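Local coordinates for protein AGR_C_1268p (Agrobacterium tumefaciens str. C58, PDB 2GHS) that probably acts as a metal-dependent gluconolactonase of the SMP-30/regucalcin family, a six-bladed beta-propeller that binds one divalent cation per subunit, at residues I163-K168 / T212-G217; H242-R247 / V253-T258. One frame throughout, in Å; residues are numbered along the deposited sequence.

Interaction 1: I163-K168 / T212-G217; sequences IYHVAK and TGLPTG
His165 reaches out from its strand and puts the edge of its imidazole against the backbone of the 212-217 loop while Leu214 lies over one face. At the edge, NE2 donates a hydrogen bond of 2.8 Å to O of Thr212, nearly straight at 170° at the hydrogen. The carbonyl oxygen sits almost exactly in the ring plane, so the N-H is used head-on, although the donor stands somewhat off the plane of the carbonyl itself. Next to it, CD2 of the same ring comes within 3.4 Å of O of Gly213, a second backbone oxygen at the imidazole edge; this one accepts a hydrogen bond from NE1 of Trp148. The face is met by a methyl: CD2 of Leu214 stands 3.5 Å from the His165 ring centroid and only 3° off its normal, a centred CH-pi contact with the two side chains crossing at about a right angle. In the beta-propeller of the SMP-30 family this joins strand 161-167 to the loop between strands 202-207 and 220-224. The loop is shaped by an ST turn, in which OG1 of Thr212 accepts from N of Leu214 at 3.1 Å, with Gly213 at positive phi between them. On the strand side, CG of His165 lies anti to the backbone N (chi1 174°), which carries the ring out to the loop; Ala146 and Leu174 also touch this side chain.

Interaction 2: H242-R247 / V253-T258; sequences HIWNAR and VDRYDT
Ile243 pairs with Tyr256, and Asn245 with Asp254, in the antiparallel hairpin of strands 243-248 and 252-256. Each is a hydrogen-bonded pair with two backbone bonds, the shortest running from N of Asp254 to O of Asn245 at 2.7 Å. Between and beyond them come the non-hydrogen-bonded pairs Trp244-Arg255 and Ala246-Val253.

Two CH-pi contacts cover rings. The side chain of Arg255, extended from CG to NE, runs alongside the indole, with CD 3.4 Å from CZ2 of Trp244 towards the rim and the guanidinium plane turned 20° from the ring. At the hairpin's open end CA of Asp257 sits over the centre of the His242 imidazole, 3.7 Å from its centroid.

Among side-chain hydrogen bonds, NE of Arg255 donates to ND1 of His242 at 3.0 Å, tilted modestly from both planes. That bond, the indole against one face and a hydrogen bond from NH1 to OH of Tyr266 together set how the guanidinium lies.

On the sheet face of Asn245, Asp254 and Tyr256 a water donates to OD1 of Asn245 and OD2 of Asp254, and accepts from NH1 of Arg247 and, at 2.6 Å, from OH of Tyr256. Arg247 NE also donates to O of Lys229, Asp254 forms a salt bridge with Arg265, and Asn245 ND2 bonds Ser235.

The hairpin lies mid-sheet, with strand 262-267 bordering 252-256 and strand 231-237 bordering 243-248; the latter neighbour carries Asp233, the predicted proton donor/acceptor, whose side chain is about 4 Å from that of Ala246.

How the interactions relate
Interaction 1 closes along the chain before interaction 2 opens, and both lie within the SMP-30/gluconolactonase region of the chain. Their centres are 23 Å apart and their nearest atoms about 12 Å, so they do not touch. They belong to different sheets of the propeller: residues 163-168 lie on strand 161-167, and residues 212-217 in the loop before strand 220-224, whereas interaction 2 pairs two adjacent inner strands of the sheet from 34-36 to 231-237. Interaction 1 thus ties a loop to a strand away from the known and predicted sites, its centre about 17 Å from the chain centre, while interaction 2, at about 13 Å, forms the inner hairpin of a sheet beside the predicted catalytic and metal-binding residues.

Interaction 1: I163-K168 / T212-G217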
loop_
_atom_site.group_PDB
_atom_site.type_symbol
_atom_site.label_atom_id
_atom_site.label_comp_id
_atom_site.label_asym_id
_atom_site.label_seq_id
_atom_site.Cartn_x
_atom_site.Cartn_y
_atom_site.Cartn_z
ATOM N N ILE A 163 -8.346 11.209 -2.831
ATOM C CA ILE A 163 -8.688 9.798 -2.662
ATOM C C ILE A 163 -10.001 9.585 -3.382
ATOM O O ILE A 163 -10.984 10.315 -3.173
ATOM C CB ILE A 163 -8.756 9.350 -1.206
ATOM C CG1 ILE A 163 -7.342 9.433 -0.636
ATOM C CG2 ILE A 163 -9.293 7.933 -1.088
ATOM C CD1 ILE A 163 -7.245 9.143 0.862
ATOM N N TYR A 164 -9.970 8.586 -4.255
ATOM C CA TYR A 164 -11.147 8.155 -5.032
ATOM C C TYR A 164 -11.625 6.760 -4.672
ATOM O O TYR A 164 -10.838 5.912 -4.265
ATOM C CB TYR A 164 -10.813 8.128 -6.525
ATOM C CG TYR A 164 -10.345 9.461 -7.109
ATOM C CD1 TYR A 164 -9.021 9.832 -7.045
ATOM C CD2 TYR A 164 -11.226 10.329 -7.712
ATOM C CE1 TYR A 164 -8.581 11.025 -7.588
ATOM C CE2 TYR A 164 -10.802 11.522 -8.243
ATOM C CZ TYR A 164 -9.465 11.859 -8.185
ATOM O OH TYR A 164 -9.047 13.076 -8.736
ATOM N N HIS A 165 -12.922 6.546 -4.911
ATOM C CA HIS A 165 -13.603 5.265 -4.794
ATOM C C HIS A 165 -13.908 4.813 -6.191
ATOM O O HIS A 165 -14.406 5.619 -7.001
ATOM C CB HIS A 165 -14.881 5.542 -4.020
ATOM C CG HIS A 165 -15.830 4.398 -3.883
ATOM N ND1 HIS A 165 -16.774 4.087 -4.839
ATOM C CD2 HIS A 165 -16.090 3.588 -2.825
ATOM C CE1 HIS A 165 -17.535 3.097 -4.394
ATOM N NE2 HIS A 165 -17.139 2.773 -3.176
ATOM N N VAL A 166 -13.585 3.554 -6.480
ATOM C CA VAL A 166 -13.831 2.970 -7.814
ATOM C C VAL A 166 -14.655 1.687 -7.639
ATOM O O VAL A 166 -14.236 0.765 -6.960
ATOM C CB VAL A 166 -12.543 2.656 -8.534
ATOM C CG1 VAL A 166 -12.865 2.292 -9.968
ATOM C CG2 VAL A 166 -11.561 3.858 -8.481
ATOM N N ALA A 167 -15.840 1.664 -8.236
ATOM C CA ALA A 167 -16.669 0.473 -8.204
ATOM C C ALA A 167 -17.284 0.263 -9.566
ATOM O O ALA A 167 -17.938 1.162 -10.104
ATOM C CB ALA A 167 -17.721 0.623 -7.199
ATOM N N LYS A 168 -17.009 -0.902 -10.150
ATOM C CA LYS A 168 -17.545 -1.284 -11.442
ATOM C C LYS A 168 -17.224 -0.214 -12.464
ATOM O O LYS A 168 -18.077 0.160 -13.289
ATOM C CB LYS A 168 -19.056 -1.555 -11.378
ATOM C CG LYS A 168 -19.413 -2.590 -10.347
ATOM C CD LYS A 168 -20.873 -2.964 -10.380
ATOM C CE LYS A 168 -21.122 -4.235 -9.579
ATOM N NZ LYS A 168 -20.849 -4.064 -8.108
ATOM N N THR A 212 -20.976 -0.911 0.292
ATOM C CA THR A 212 -20.514 -0.146 -0.845
ATOM C C THR A 212 -19.109 0.399 -0.722
ATOM O O THR A 212 -18.510 0.813 -1.728
ATOM C CB THR A 212 -21.412 1.095 -1.108
ATOM O OG1 THR A 212 -21.325 1.990 0.009
ATOM C CG2 THR A 212 -22.865 0.686 -1.295
ATOM N N GLY A 213 -18.608 0.503 0.496
ATOM C CA GLY A 213 -17.343 1.194 0.768
ATOM C C GLY A 213 -17.377 2.700 0.665
ATOM O O GLY A 213 -16.316 3.324 0.582
ATOM N N LEU A 214 -18.577 3.291 0.631
ATOM C CA LEU A 214 -18.733 4.762 0.580
ATOM C C LEU A 214 -18.886 5.296 2.005
ATOM O O LEU A 214 -19.594 4.689 2.838
ATOM C CB LEU A 214 -19.954 5.166 -0.218
ATOM C CG LEU A 214 -19.909 4.889 -1.708
ATOM C CD1 LEU A 214 -21.324 5.039 -2.302
ATOM C CD2 LEU A 214 -18.921 5.832 -2.361
ATOM N N PRO A 215 -18.284 6.451 2.283
ATOM C CA PRO A 215 -18.471 7.101 3.602
ATOM C C PRO A 215 -19.925 7.396 3.936
ATOM O O PRO A 215 -20.711 7.784 3.062
ATOM C CB PRO A 215 -17.684 8.398 3.457
ATOM C CG PRO A 215 -16.617 8.069 2.468
ATOM C CD PRO A 215 -17.332 7.221 1.455
ATOM N N THR A 216 -20.280 7.207 5.204
ATOM C CA THR A 216 -21.588 7.626 5.744
ATOM C C THR A 216 -21.471 8.782 6.740
ATOM O O THR A 216 -22.460 9.183 7.369
ATOM C CB THR A 216 -22.262 6.480 6.500
ATOM O OG1 THR A 216 -21.332 5.975 7.454
ATOM C CG2 THR A 216 -22.679 5.334 5.586
ATOM N N GLY A 217 -20.269 9.296 6.914
ATOM C CA GLY A 217 -20.022 10.422 7.790
ATOM C C GLY A 217 -18.673 11.047 7.507
ATOM O O GLY A 217 -17.928 10.551 6.678
#

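Interaction 2: H242-R247 / V253-T258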
loop_
_atom_site.group_PDB
_atom_site.type_symbol
_atom_site.label_atom_id
_atom_site.label_comp_id
_atom_site.label_asym_id
_atom_site.label_seq_id
_atom_site.Cartn_x
_atom_site.Cartn_y
_atom_site.Cartn_z
ATOM N N HIS A 242 -6.294 -4.006 14.551
ATOM C CA HIS A 242 -5.073 -3.209 14.740
ATOM C C HIS A 242 -4.585 -2.719 13.402
ATOM O O HIS A 242 -4.622 -3.443 12.398
ATOM C CB HIS A 242 -3.956 -4.019 15.415
ATOM C CG HIS A 242 -4.185 -4.293 16.868
ATOM N ND1 HIS A 242 -3.154 -4.624 17.747
ATOM C CD2 HIS A 242 -5.330 -4.380 17.581
ATOM C CE1 HIS A 242 -3.659 -4.825 18.946
ATOM N NE2 HIS A 242 -4.976 -4.689 18.878
ATOM N N ILE A 243 -4.028 -1.507 13.391
ATOM C CA ILE A 243 -3.403 -0.920 12.196
ATOM C C ILE A 243 -1.898 -1.116 12.274
ATOM O O ILE A 243 -1.281 -0.836 13.305
ATOM C CB ILE A 243 -3.794 0.573 12.070
ATOM C CG1 ILE A 243 -5.315 0.693 11.837
ATOM C CG2 ILE A 243 -2.930 1.251 11.009
ATOM C CD1 ILE A 243 -5.813 2.077 11.838
ATOM N N TRP A 244 -1.317 -1.609 11.173
ATOM C CA TRP A 244 0.092 -1.821 11.050
ATOM C C TRP A 244 0.573 -0.878 9.942
ATOM O O TRP A 244 0.186 -1.047 8.790
ATOM C CB TRP A 244 0.385 -3.271 10.662
ATOM C CG TRP A 244 -0.028 -4.302 11.686
ATOM C CD1 TRP A 244 -1.288 -4.627 12.065
ATOM C CD2 TRP A 244 0.854 -5.106 12.473
ATOM N NE1 TRP A 244 -1.241 -5.626 13.024
ATOM C CE2 TRP A 244 0.065 -5.930 13.281
ATOM C CE3 TRP A 244 2.238 -5.249 12.531
ATOM C CZ2 TRP A 244 0.622 -6.887 14.171
ATOM C CZ3 TRP A 244 2.798 -6.204 13.405
ATOM C CH2 TRP A 244 1.982 -6.982 14.217
ATOM N N ASN A 245 1.347 0.130 10.316
ATOM C CA ASN A 245 1.724 1.265 9.450
ATOM C C ASN A 245 3.232 1.342 9.235
ATOM O O ASN A 245 3.998 1.418 10.225
ATOM C CB ASN A 245 1.246 2.582 10.094
ATOM C CG ASN A 245 1.695 3.789 9.334
ATOM O OD1 ASN A 245 2.438 4.636 9.865
ATOM N ND2 ASN A 245 1.245 3.900 8.082
ATOM N N ALA A 246 3.654 1.346 7.974
ATOM C CA ALA A 246 5.052 1.568 7.608
ATOM C C ALA A 246 5.391 3.040 7.856
ATOM O O ALA A 246 4.673 3.927 7.404
ATOM C CB ALA A 246 5.287 1.213 6.155
ATOM N N ARG A 247 6.478 3.301 8.569
ATOM C CA ARG A 247 6.859 4.657 8.937
ATOM C C ARG A 247 8.104 5.028 8.139
ATOM O O ARG A 247 9.203 4.542 8.413
ATOM C CB ARG A 247 7.130 4.763 10.449
ATOM C CG ARG A 247 7.420 6.168 10.973
ATOM C CD ARG A 247 6.195 6.761 11.524
ATOM N NE ARG A 247 6.231 8.146 11.970
ATOM C CZ ARG A 247 5.144 8.751 12.429
ATOM N NH1 ARG A 247 4.045 8.027 12.606
ATOM N NH2 ARG A 247 5.166 10.017 12.785
ATOM N N VAL A 253 7.651 -0.735 11.171
ATOM C CA VAL A 253 6.219 -0.863 11.074
ATOM C C VAL A 253 5.678 -0.653 12.495
ATOM O O VAL A 253 6.121 -1.320 13.447
ATOM C CB VAL A 253 5.794 -2.251 10.498
ATOM C CG1 VAL A 253 4.252 -2.398 10.462
ATOM C CG2 VAL A 253 6.336 -2.405 9.079
ATOM N N ASP A 254 4.801 0.334 12.619
ATOM C CA ASP A 254 4.168 0.674 13.884
ATOM C C ASP A 254 2.806 -0.000 13.960
ATOM O O ASP A 254 2.013 0.041 13.000
ATOM C CB ASP A 254 4.008 2.186 13.972
ATOM C CG ASP A 254 5.323 2.874 14.235
ATOM O OD1 ASP A 254 6.123 2.311 15.060
ATOM O OD2 ASP A 254 5.584 3.945 13.640
ATOM N N ARG A 255 2.507 -0.543 15.125
ATOM C CA ARG A 255 1.228 -1.178 15.388
ATOM C C ARG A 255 0.438 -0.387 16.450
ATOM O O ARG A 255 0.947 -0.021 17.514
ATOM C CB ARG A 255 1.464 -2.598 15.846
ATOM C CG ARG A 255 0.248 -3.393 16.226
ATOM C CD ARG A 255 0.690 -4.746 16.818
ATOM N NE ARG A 255 -0.411 -5.643 17.208
ATOM C CZ ARG A 255 -0.187 -6.829 17.743
ATOM N NH1 ARG A 255 1.054 -7.251 17.946
ATOM N NH2 ARG A 255 -1.191 -7.601 18.072
ATOM N N TYR A 256 -0.802 -0.134 16.073
ATOM C CA TYR A 256 -1.797 0.581 16.896
ATOM C C TYR A 256 -3.003 -0.255 17.224
ATOM O O TYR A 256 -3.578 -0.905 16.333
ATOM C CB TYR A 256 -2.257 1.792 16.128
ATOM C CG TYR A 256 -1.121 2.752 15.735
ATOM C CD1 TYR A 256 -0.433 2.612 14.523
ATOM C CD2 TYR A 256 -0.749 3.788 16.575
ATOM C CE1 TYR A 256 0.603 3.491 14.177
ATOM C CE2 TYR A 256 0.278 4.669 16.220
ATOM C CZ TYR A 256 0.951 4.519 15.031
ATOM O OH TYR A 256 1.972 5.410 14.679
ATOM N N ASP A 257 -3.437 -0.170 18.472
ATOM C CA ASP A 257 -4.583 -0.967 18.927
ATOM C C ASP A 257 -5.855 -0.280 18.501
ATOM O O ASP A 257 -5.799 0.706 17.771
ATOM C CB ASP A 257 -4.508 -1.232 20.418
ATOM C CG ASP A 257 -4.739 0.023 21.288
ATOM O OD1 ASP A 257 -5.278 1.057 20.784
ATOM O OD2 ASP A 257 -4.397 -0.066 22.492
ATOM N N THR A 258 -7.019 -0.826 18.862
ATOM C CA THR A 258 -8.230 -0.257 18.297
ATOM C C THR A 258 -8.629 1.068 18.971
ATOM O O THR A 258 -9.596 1.700 18.508
ATOM C CB THR A 258 -9.425 -1.207 18.370
ATOM O OG1 THR A 258 -9.721 -1.467 19.739
ATOM C CG2 THR A 258 -9.122 -2.548 17.640
HETATM O O HOH W 1 -7.385 -3.135 20.665
HETATM O O HOH W 2 3.381 5.175 12.457
#